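Local coordinates for protein phosphoinositol-specific phospholipase C (Pseudomonas sp., PDB 5FYR) that probably cleaves phosphoinositides with the help of calcium, and holds a calcium ion and an inositol in its active site, at residues L186-S191 and V209-V214; V236-M241 and S256-V261; L47-W52 and L116-K121. All coordinates share one frame; numbering follows the deposited sequence.

Contact 1: residues L186-S191 and V209-V214; sequences LVLNHS and VFISPV. With INS (1,2,3,4,5,6-hexahydroxy-cyclohexane), chain E.
Three backbone hydrogen bonds tie Leu186-Leu188 to Phe210-Ser212 in parallel register, with Val187 opposite Phe210 and Leu188 opposite Ile211. Phe210 N gives to Leu186 O, Leu188 N to Phe210 O at 2.7 Å, and Ser212 N to Leu188 O at 3.1 Å; the middle one is the straightest, 166° at the hydrogen. Past Ser212 the two chains drift apart, and a water takes over: it accepts from His190 N and lies 2.8 Å from Ser212 O, to which it may donate.

The apolar contacts fall on both faces of the pair. Val209 reaches across with both methyls: CG2 meets Leu186 CB at 4.0 Å, while CG1, turned anti to its own backbone N (chi1 -178°), lies against Leu188 CB at 3.8 Å. On the other face, Val187 CG1 presses on Ser212 CB at 3.5 Å. The Phe210 ring turns its edge to Leu186 O, which lies near the ring plane. Helix 133-144 packs over Leu186 and Val209, and Met238 of the next strand touches Val187 and Ser212.

Polar chemistry gathers at the C-terminal end of strand 184-189. The side chain of Asn189 lies beside the bound inositol, its CB 3.4 Å from O5 of the ligand and its amide at O4, while the same amide borders Ser212. Replacing Asn189 with an alanine would probably open a gap between Ser212 and the inositol and cost O4 a polar neighbour.

Helix 193-203 links the two strands, making a beta-alpha-beta unit. With parallel strands and a ligand at their C-terminal ends, the arrangement is that of a TIM-barrel active site, consistent with the clan to which this phospholipase family belongs.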
# COMPACT_ATOMS: atom_id res chain seq x y z
N LEU A 186 -2.19 -0.27 5.11
CA LEU A 186 -2.81 -0.93 3.98
C LEU A 186 -3.20 0.10 2.92
O LEU A 186 -3.72 1.14 3.24
CB LEU A 186 -4.04 -1.68 4.41
CG LEU A 186 -3.80 -2.72 5.51
CD1 LEU A 186 -5.11 -3.39 5.86
CD2 LEU A 186 -2.74 -3.74 5.14
N VAL A 187 -2.91 -0.22 1.67
CA VAL A 187 -3.14 0.70 0.55
C VAL A 187 -3.94 -0.00 -0.53
O VAL A 187 -3.63 -1.15 -0.89
CB VAL A 187 -1.81 1.16 -0.03
CG1 VAL A 187 -2.03 2.20 -1.14
CG2 VAL A 187 -0.93 1.69 1.08
N LEU A 188 -4.98 0.65 -1.03
CA LEU A 188 -5.80 0.03 -2.09
C LEU A 188 -5.38 0.65 -3.44
O LEU A 188 -5.35 1.88 -3.61
CB LEU A 188 -7.28 0.33 -1.85
CG LEU A 188 -8.29 -0.29 -2.82
CD1 LEU A 188 -8.27 -1.78 -2.70
CD2 LEU A 188 -9.67 0.24 -2.49
N ASN A 189 -5.16 -0.23 -4.41
CA ASN A 189 -4.97 0.18 -5.79
C ASN A 189 -5.99 -0.59 -6.67
O ASN A 189 -6.52 -1.63 -6.28
CB ASN A 189 -3.59 -0.17 -6.39
CG ASN A 189 -2.41 0.55 -5.76
OD1 ASN A 189 -2.53 1.55 -4.99
ND2 ASN A 189 -1.26 0.05 -6.03
N HIS A 190 -6.27 -0.05 -7.84
CA HIS A 190 -7.07 -0.68 -8.89
C HIS A 190 -6.71 0.08 -10.17
O HIS A 190 -6.38 1.26 -10.11
CB HIS A 190 -8.57 -0.57 -8.56
CG HIS A 190 -9.44 -1.47 -9.37
ND1 HIS A 190 -9.80 -1.16 -10.65
CD2 HIS A 190 -10.06 -2.64 -9.09
CE1 HIS A 190 -10.55 -2.12 -11.16
NE2 HIS A 190 -10.74 -3.02 -10.23
N SER A 191 -6.90 -0.53 -11.33
CA SER A 191 -6.69 0.16 -12.60
C SER A 191 -7.72 1.25 -12.83
O SER A 191 -7.46 2.20 -13.52
CB SER A 191 -6.62 -0.86 -13.74
OG SER A 191 -7.87 -1.39 -13.98
N VAL A 209 -8.21 1.15 5.11
CA VAL A 209 -7.23 1.14 4.04
C VAL A 209 -7.15 2.56 3.40
O VAL A 209 -8.18 3.25 3.24
CB VAL A 209 -7.67 0.12 2.98
CG1 VAL A 209 -6.70 0.01 1.88
CG2 VAL A 209 -7.94 -1.29 3.58
N PHE A 210 -5.94 2.98 3.08
CA PHE A 210 -5.69 4.21 2.35
C PHE A 210 -5.98 3.97 0.85
O PHE A 210 -5.42 3.03 0.26
CB PHE A 210 -4.18 4.59 2.44
CG PHE A 210 -3.75 5.09 3.78
CD1 PHE A 210 -3.37 4.21 4.78
CD2 PHE A 210 -3.73 6.45 4.05
CE1 PHE A 210 -3.01 4.69 6.02
CE2 PHE A 210 -3.34 6.91 5.28
CZ PHE A 210 -2.99 6.03 6.26
N ILE A 211 -6.74 4.86 0.21
CA ILE A 211 -6.88 4.79 -1.25
C ILE A 211 -5.73 5.52 -1.93
O ILE A 211 -5.29 6.60 -1.51
CB ILE A 211 -8.24 5.31 -1.76
CG1 ILE A 211 -8.54 6.74 -1.39
CG2 ILE A 211 -9.34 4.34 -1.27
CD1 ILE A 211 -9.74 7.31 -2.16
N SER A 212 -5.21 4.90 -2.97
CA SER A 212 -4.09 5.49 -3.71
C SER A 212 -4.39 5.48 -5.21
O SER A 212 -4.12 4.49 -5.87
CB SER A 212 -2.82 4.77 -3.39
OG SER A 212 -1.73 5.41 -4.02
N PRO A 213 -4.99 6.57 -5.73
CA PRO A 213 -5.45 6.54 -7.12
C PRO A 213 -4.35 6.56 -8.17
O PRO A 213 -3.26 7.08 -7.94
CB PRO A 213 -6.31 7.79 -7.26
CG PRO A 213 -5.81 8.72 -6.21
CD PRO A 213 -5.35 7.82 -5.08
N VAL A 214 -4.71 6.06 -9.36
CA VAL A 214 -3.91 6.26 -10.56
C VAL A 214 -3.79 7.76 -10.75
O VAL A 214 -4.81 8.46 -10.76
CB VAL A 214 -4.58 5.64 -11.78
CG1 VAL A 214 -3.81 5.96 -13.06
CG2 VAL A 214 -4.68 4.12 -11.62
C1 INS E . -0.04 -2.65 -11.95
C2 INS E . 1.12 -2.95 -11.00
C3 INS E . 1.20 -2.07 -9.81
C4 INS E . -0.09 -1.66 -9.23
C5 INS E . -1.23 -1.41 -10.13
C6 INS E . -1.34 -2.29 -11.30
O1 INS E . -0.19 -3.83 -12.74
O2 INS E . 0.88 -4.30 -10.54
O3 INS E . 2.16 -2.54 -8.86
O4 INS E . 0.08 -0.75 -8.17
O5 INS E . -2.46 -1.04 -9.53
O6 INS E . -2.37 -2.02 -12.18
O HOH W 1 -4.82 2.73 -7.89

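Contact 2: residues V236-M241 and S256-V261. With INS (1,2,3,4,5,6-hexahydroxy-cyclohexane), chain E.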
# COMPACT_ATOMS: atom_id res chain seq x y z
N VAL A 236 -7.81 11.27 -0.19
CA VAL A 236 -6.57 10.83 -0.82
C VAL A 236 -5.31 11.34 -0.11
O VAL A 236 -5.04 12.54 -0.08
CB VAL A 236 -6.58 11.25 -2.30
CG1 VAL A 236 -5.23 11.03 -2.97
CG2 VAL A 236 -7.69 10.51 -3.03
N ALA A 237 -4.52 10.40 0.41
CA ALA A 237 -3.27 10.73 1.12
C ALA A 237 -2.09 9.99 0.50
O ALA A 237 -0.96 10.00 1.03
CB ALA A 237 -3.40 10.30 2.59
N MET A 238 -2.33 9.34 -0.64
CA MET A 238 -1.36 8.50 -1.33
C MET A 238 -1.66 8.55 -2.81
O MET A 238 -2.81 8.78 -3.17
CB MET A 238 -1.41 7.05 -0.86
CG MET A 238 -1.07 6.86 0.59
SD MET A 238 -0.56 5.15 0.84
CE MET A 238 -0.12 5.14 2.57
N ASN A 239 -0.62 8.38 -3.64
CA ASN A 239 -0.82 8.46 -5.12
C ASN A 239 0.01 7.39 -5.76
O ASN A 239 1.16 7.16 -5.35
CB ASN A 239 -0.44 9.84 -5.64
CG ASN A 239 -1.48 10.87 -5.31
OD1 ASN A 239 -2.49 11.05 -6.05
ND2 ASN A 239 -1.27 11.57 -4.26
N ASN A 240 -0.55 6.75 -6.78
CA ASN A 240 0.09 5.61 -7.46
C ASN A 240 0.38 6.00 -8.92
O ASN A 240 -0.52 6.42 -9.64
CB ASN A 240 -0.80 4.36 -7.41
CG ASN A 240 0.02 3.05 -7.49
OD1 ASN A 240 1.01 2.83 -6.75
ND2 ASN A 240 -0.40 2.17 -8.37
N MET A 241 1.63 5.82 -9.34
CA MET A 241 2.05 6.22 -10.69
C MET A 241 2.78 5.11 -11.40
O MET A 241 3.68 4.48 -10.85
CB MET A 241 3.01 7.41 -10.64
CG MET A 241 2.40 8.67 -10.05
SD MET A 241 3.55 9.71 -9.15
CE MET A 241 3.57 8.83 -7.60
N SER A 256 2.62 16.06 0.78
CA SER A 256 2.74 15.06 1.86
C SER A 256 1.80 13.86 1.63
O SER A 256 1.23 13.30 2.58
CB SER A 256 2.58 15.65 3.25
OG SER A 256 3.57 16.60 3.48
N HIS A 257 1.66 13.48 0.36
CA HIS A 257 1.03 12.21 0.02
C HIS A 257 2.13 11.17 -0.21
O HIS A 257 3.12 11.49 -0.82
CB HIS A 257 0.17 12.31 -1.24
CG HIS A 257 -1.00 13.23 -1.15
ND1 HIS A 257 -1.96 13.30 -2.14
CD2 HIS A 257 -1.40 14.11 -0.20
CE1 HIS A 257 -2.85 14.20 -1.83
NE2 HIS A 257 -2.53 14.71 -0.66
N ILE A 258 1.89 9.91 0.16
CA ILE A 258 2.89 8.88 -0.11
C ILE A 258 2.82 8.43 -1.56
O ILE A 258 1.78 7.86 -1.99
CB ILE A 258 2.73 7.66 0.82
CG1 ILE A 258 2.70 8.08 2.28
CG2 ILE A 258 3.80 6.64 0.51
CD1 ILE A 258 3.88 8.91 2.74
N GLY A 259 3.87 8.75 -2.32
CA GLY A 259 3.89 8.42 -3.74
C GLY A 259 4.59 7.13 -4.02
O GLY A 259 5.67 6.85 -3.47
N ARG A 260 3.96 6.33 -4.88
CA ARG A 260 4.54 5.07 -5.32
C ARG A 260 4.66 5.06 -6.84
O ARG A 260 3.74 5.45 -7.55
CB ARG A 260 3.66 3.88 -4.87
CG ARG A 260 4.18 2.51 -5.29
CD ARG A 260 3.48 1.39 -4.52
NE ARG A 260 3.78 0.04 -4.98
CZ ARG A 260 3.25 -0.50 -6.05
NH1 ARG A 260 2.40 0.18 -6.82
NH2 ARG A 260 3.51 -1.77 -6.33
N VAL A 261 5.81 4.56 -7.32
CA VAL A 261 6.06 4.37 -8.76
C VAL A 261 6.38 2.95 -9.05
O VAL A 261 7.24 2.36 -8.39
CB VAL A 261 7.18 5.30 -9.25
CG1 VAL A 261 7.58 5.00 -10.70
CG2 VAL A 261 6.80 6.77 -9.07
C1 INS E . -0.04 -2.65 -11.95
C2 INS E . 1.12 -2.95 -11.00
C3 INS E . 1.20 -2.07 -9.81
C4 INS E . -0.09 -1.66 -9.23
C5 INS E . -1.23 -1.41 -10.13
C6 INS E . -1.34 -2.29 -11.30
O1 INS E . -0.19 -3.83 -12.74
O2 INS E . 0.88 -4.30 -10.54
O3 INS E . 2.16 -2.54 -8.86
O4 INS E . 0.08 -0.75 -8.17
O5 INS E . -2.46 -1.04 -9.53
O6 INS E . -2.37 -2.02 -12.18
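His257, Met241 and Arg260 have the largest shares of surface buried in this contact, which joins the two parallel strands of a beta-alpha-beta unit whose helix is 249-254. The strand axes run 13° apart, and four backbone hydrogen bonds alternate between them, from Ile258 N to Ala237 O at one end to Met241 N to Arg260 O at the other.

At the N-terminal end the His257 ring lies beneath the turn of chain before strand 238-242. Ala237 CA sits over one face in a CH-pi contact, 4.2 Å from the centroid, and Val236 O lies over that face toward the rim; NE2 is bonded to Gln166 O. In one of its two modelled conformers Met241 bends at chi2 and chi3, which would fold CE back over the neighbouring strand, near Val261 CG2 and Gly259 CA.

Arg260 runs extended from CG to NE alongside Asn240, and their guanidinium and amide planes are only 14° apart. Glu48 forms a salt bridge with NH2, which also donates to inositol O3 at 3.0 Å. NH1 is shared between ligand and protein: it gives to inositol O4 at 2.8 Å and, in the carbonyl plane on a lone pair, to Asn240 OD1 at 3.0 Å, while Asn240 ND2 donates to that same O4.

Contact 3: residues L47-W52 and L116-K121; sequences LELDFW and LILDKK. With CA (calcium ion), chain F; INS (1,2,3,4,5,6-hexahydroxy-cyclohexane), chain E.
Leu49 and Leu118 lie side by side on the closely packed face of this strand pair, CD1 of the first 4.1 Å from CD2 of the second. Helices 94-107 and 133-144 close over this face. Phe51 extends the layer: CG stands between the backbone N and carbonyl carbon (chi1 72°), a rotation that swings the ring across to Lys120, whose CA lies over its face while Leu118 C sits at its edge. Five backbone hydrogen bonds run beneath, from Ile117 N to Leu47 O through to Lys121 N to Phe51 O.

The other face is polar and built around calcium. These are neighbouring parallel strands of what is probably a TIM barrel, and the ion sits toward their C-terminal ends, where such barrels keep their active sites. Glu48 OE2 binds it at 2.3 Å, Asp50 with both oxygens, and Asp119 OD2 at 2.4 Å; inositol O2, a water and Asn27 add to the shell. Asp50 OD2 is also hydrogen-bonded to Tyr29 OH. Asp50 and Asp119 point the same way with carboxylate planes 82° apart, and Asp50 OD1 and Asp119 OD2 approach to 3.1 Å, both being bound to the ion. Inositol O3 also donates to Glu48 OE2, and O5 to Asp119 OD1.

Toward solvent lies Lys121, partly exposed yet closely packed: its CB rests over the six-membered ring of Trp52, 3.4 Å from the centroid. Its NZ forms a salt bridge with Asp119 OD2, from above the carboxylate plane, and donates to the calcium-bound water. A second water joins Phe51 O to Lys120 NZ, which is also hydrogen-bonded to Gln122 O and salt-bridged to Asp53.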
# COMPACT_ATOMS: atom_id res chain seq x y z
N LEU A 47 5.29 -4.25 0.48
CA LEU A 47 4.94 -5.47 -0.26
C LEU A 47 3.70 -5.19 -1.14
O LEU A 47 3.16 -4.09 -1.14
CB LEU A 47 4.70 -6.66 0.71
CG LEU A 47 5.96 -7.21 1.49
CD1 LEU A 47 6.48 -6.36 2.59
CD2 LEU A 47 5.55 -8.52 2.10
N GLU A 48 3.31 -6.19 -1.90
CA GLU A 48 2.17 -6.13 -2.79
C GLU A 48 1.45 -7.48 -2.90
O GLU A 48 2.09 -8.50 -3.00
CB GLU A 48 2.64 -5.65 -4.18
CG GLU A 48 1.50 -5.47 -5.19
CD GLU A 48 1.94 -4.86 -6.53
OE1 GLU A 48 3.18 -4.74 -6.78
OE2 GLU A 48 1.04 -4.55 -7.36
N LEU A 49 0.11 -7.41 -2.96
CA LEU A 49 -0.76 -8.54 -3.18
C LEU A 49 -1.77 -8.14 -4.23
O LEU A 49 -2.46 -7.13 -4.08
CB LEU A 49 -1.48 -8.92 -1.88
CG LEU A 49 -0.61 -9.54 -0.84
CD1 LEU A 49 -1.24 -9.49 0.54
CD2 LEU A 49 -0.18 -10.97 -1.18
N ASP A 50 -1.93 -8.98 -5.26
CA ASP A 50 -3.01 -8.82 -6.24
C ASP A 50 -4.15 -9.74 -5.85
O ASP A 50 -3.95 -10.94 -5.76
CB ASP A 50 -2.49 -9.19 -7.65
CG ASP A 50 -1.44 -8.21 -8.17
OD1 ASP A 50 -1.07 -7.25 -7.47
OD2 ASP A 50 -0.89 -8.38 -9.25
N PHE A 51 -5.35 -9.18 -5.70
CA PHE A 51 -6.45 -9.96 -5.17
C PHE A 51 -7.66 -9.97 -6.09
O PHE A 51 -8.06 -8.93 -6.59
CB PHE A 51 -6.75 -9.65 -3.68
CG PHE A 51 -7.40 -8.34 -3.40
CD1 PHE A 51 -6.66 -7.16 -3.33
CD2 PHE A 51 -8.75 -8.29 -3.12
CE1 PHE A 51 -7.27 -5.98 -3.05
CE2 PHE A 51 -9.36 -7.10 -2.80
CZ PHE A 51 -8.62 -5.92 -2.79
N TRP A 52 -8.29 -11.14 -6.17
CA TRP A 52 -9.41 -11.41 -7.04
C TRP A 52 -10.60 -11.94 -6.28
O TRP A 52 -10.46 -12.67 -5.29
CB TRP A 52 -8.96 -12.48 -8.04
CG TRP A 52 -7.84 -12.10 -8.96
CD1 TRP A 52 -6.49 -12.09 -8.66
CD2 TRP A 52 -7.94 -11.68 -10.33
NE1 TRP A 52 -5.79 -11.68 -9.75
CE2 TRP A 52 -6.65 -11.39 -10.77
CE3 TRP A 52 -9.02 -11.45 -11.19
CZ2 TRP A 52 -6.39 -10.92 -12.08
CZ3 TRP A 52 -8.77 -10.97 -12.46
CH2 TRP A 52 -7.47 -10.72 -12.90
N LEU A 116 1.47 -2.45 2.86
CA LEU A 116 0.98 -3.49 1.93
C LEU A 116 0.09 -2.86 0.89
O LEU A 116 -0.96 -2.27 1.20
CB LEU A 116 0.17 -4.62 2.61
CG LEU A 116 0.82 -5.28 3.81
CD1 LEU A 116 -0.21 -6.25 4.38
CD2 LEU A 116 2.12 -5.97 3.43
N ILE A 117 0.54 -3.00 -0.35
CA ILE A 117 -0.21 -2.53 -1.49
C ILE A 117 -1.16 -3.68 -1.88
O ILE A 117 -0.71 -4.76 -2.28
CB ILE A 117 0.72 -2.21 -2.67
CG1 ILE A 117 1.84 -1.16 -2.26
CG2 ILE A 117 -0.10 -1.90 -3.92
CD1 ILE A 117 1.40 0.09 -1.64
N LEU A 118 -2.46 -3.41 -1.78
CA LEU A 118 -3.51 -4.39 -2.07
C LEU A 118 -4.10 -3.97 -3.44
O LEU A 118 -4.92 -3.00 -3.52
CB LEU A 118 -4.55 -4.38 -0.95
CG LEU A 118 -3.97 -4.64 0.45
CD1 LEU A 118 -5.05 -4.58 1.49
CD2 LEU A 118 -3.30 -5.99 0.52
N ASP A 119 -3.66 -4.68 -4.48
CA ASP A 119 -3.95 -4.32 -5.84
C ASP A 119 -5.19 -5.12 -6.29
O ASP A 119 -5.10 -6.32 -6.55
CB ASP A 119 -2.71 -4.59 -6.67
CG ASP A 119 -2.85 -4.21 -8.12
OD1 ASP A 119 -3.69 -3.35 -8.42
OD2 ASP A 119 -2.08 -4.74 -8.97
N LYS A 120 -6.35 -4.47 -6.22
CA LYS A 120 -7.63 -5.12 -6.48
C LYS A 120 -7.79 -5.33 -7.96
O LYS A 120 -7.58 -4.39 -8.73
CB LYS A 120 -8.76 -4.28 -5.89
CG LYS A 120 -10.07 -5.04 -5.81
CD LYS A 120 -11.19 -4.17 -5.20
CE LYS A 120 -12.38 -5.00 -4.69
NZ LYS A 120 -12.70 -6.17 -5.48
N LYS A 121 -8.22 -6.54 -8.38
CA LYS A 121 -8.28 -6.88 -9.79
C LYS A 121 -9.69 -6.99 -10.38
O LYS A 121 -9.83 -6.99 -11.60
CB LYS A 121 -7.51 -8.17 -10.04
CG LYS A 121 -6.02 -8.06 -9.74
CD LYS A 121 -5.32 -7.14 -10.75
CE LYS A 121 -3.84 -7.01 -10.52
NZ LYS A 121 -3.20 -6.05 -11.47
CA CA F . 0.04 -5.90 -8.95
C1 INS E . -0.04 -2.65 -11.95
C2 INS E . 1.12 -2.95 -11.00
C3 INS E . 1.20 -2.07 -9.81
C4 INS E . -0.09 -1.66 -9.23
C5 INS E . -1.23 -1.41 -10.13
C6 INS E . -1.34 -2.29 -11.30
O1 INS E . -0.19 -3.83 -12.74
O2 INS E . 0.88 -4.30 -10.54
O3 INS E . 2.16 -2.54 -8.86
O4 INS E . 0.08 -0.75 -8.17
O5 INS E . -2.46 -1.04 -9.53
O6 INS E . -2.37 -2.02 -12.18
O HOH W 2 -10.93 -8.17 -6.62
O HOH W 3 -0.33 -6.46 -11.34

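All three contacts are buried parallel strand pairs; contact 2 is wholly buried, while contact 3 has a partly exposed lysine and contact 1 an exposed serine and a partly exposed valine. Contacts 1 and 3 share a sheet, since strands 114-120 and 184-189 are neighbours, probably bonded through Val187 O to Leu118 N. Contact 2 belongs to the other sheet and meets contact 1 where Asn240 N probably bonds to Pro213 O. Their chemistry differs round one inositol: contact 3 brings acidic groups and calcium, contact 2 a cationic guanidinium and an amide, contact 1 a single asparagine. Although contacts 2 and 3 have centres about 16 Å apart, the arginine-glutamate salt bridge spans them.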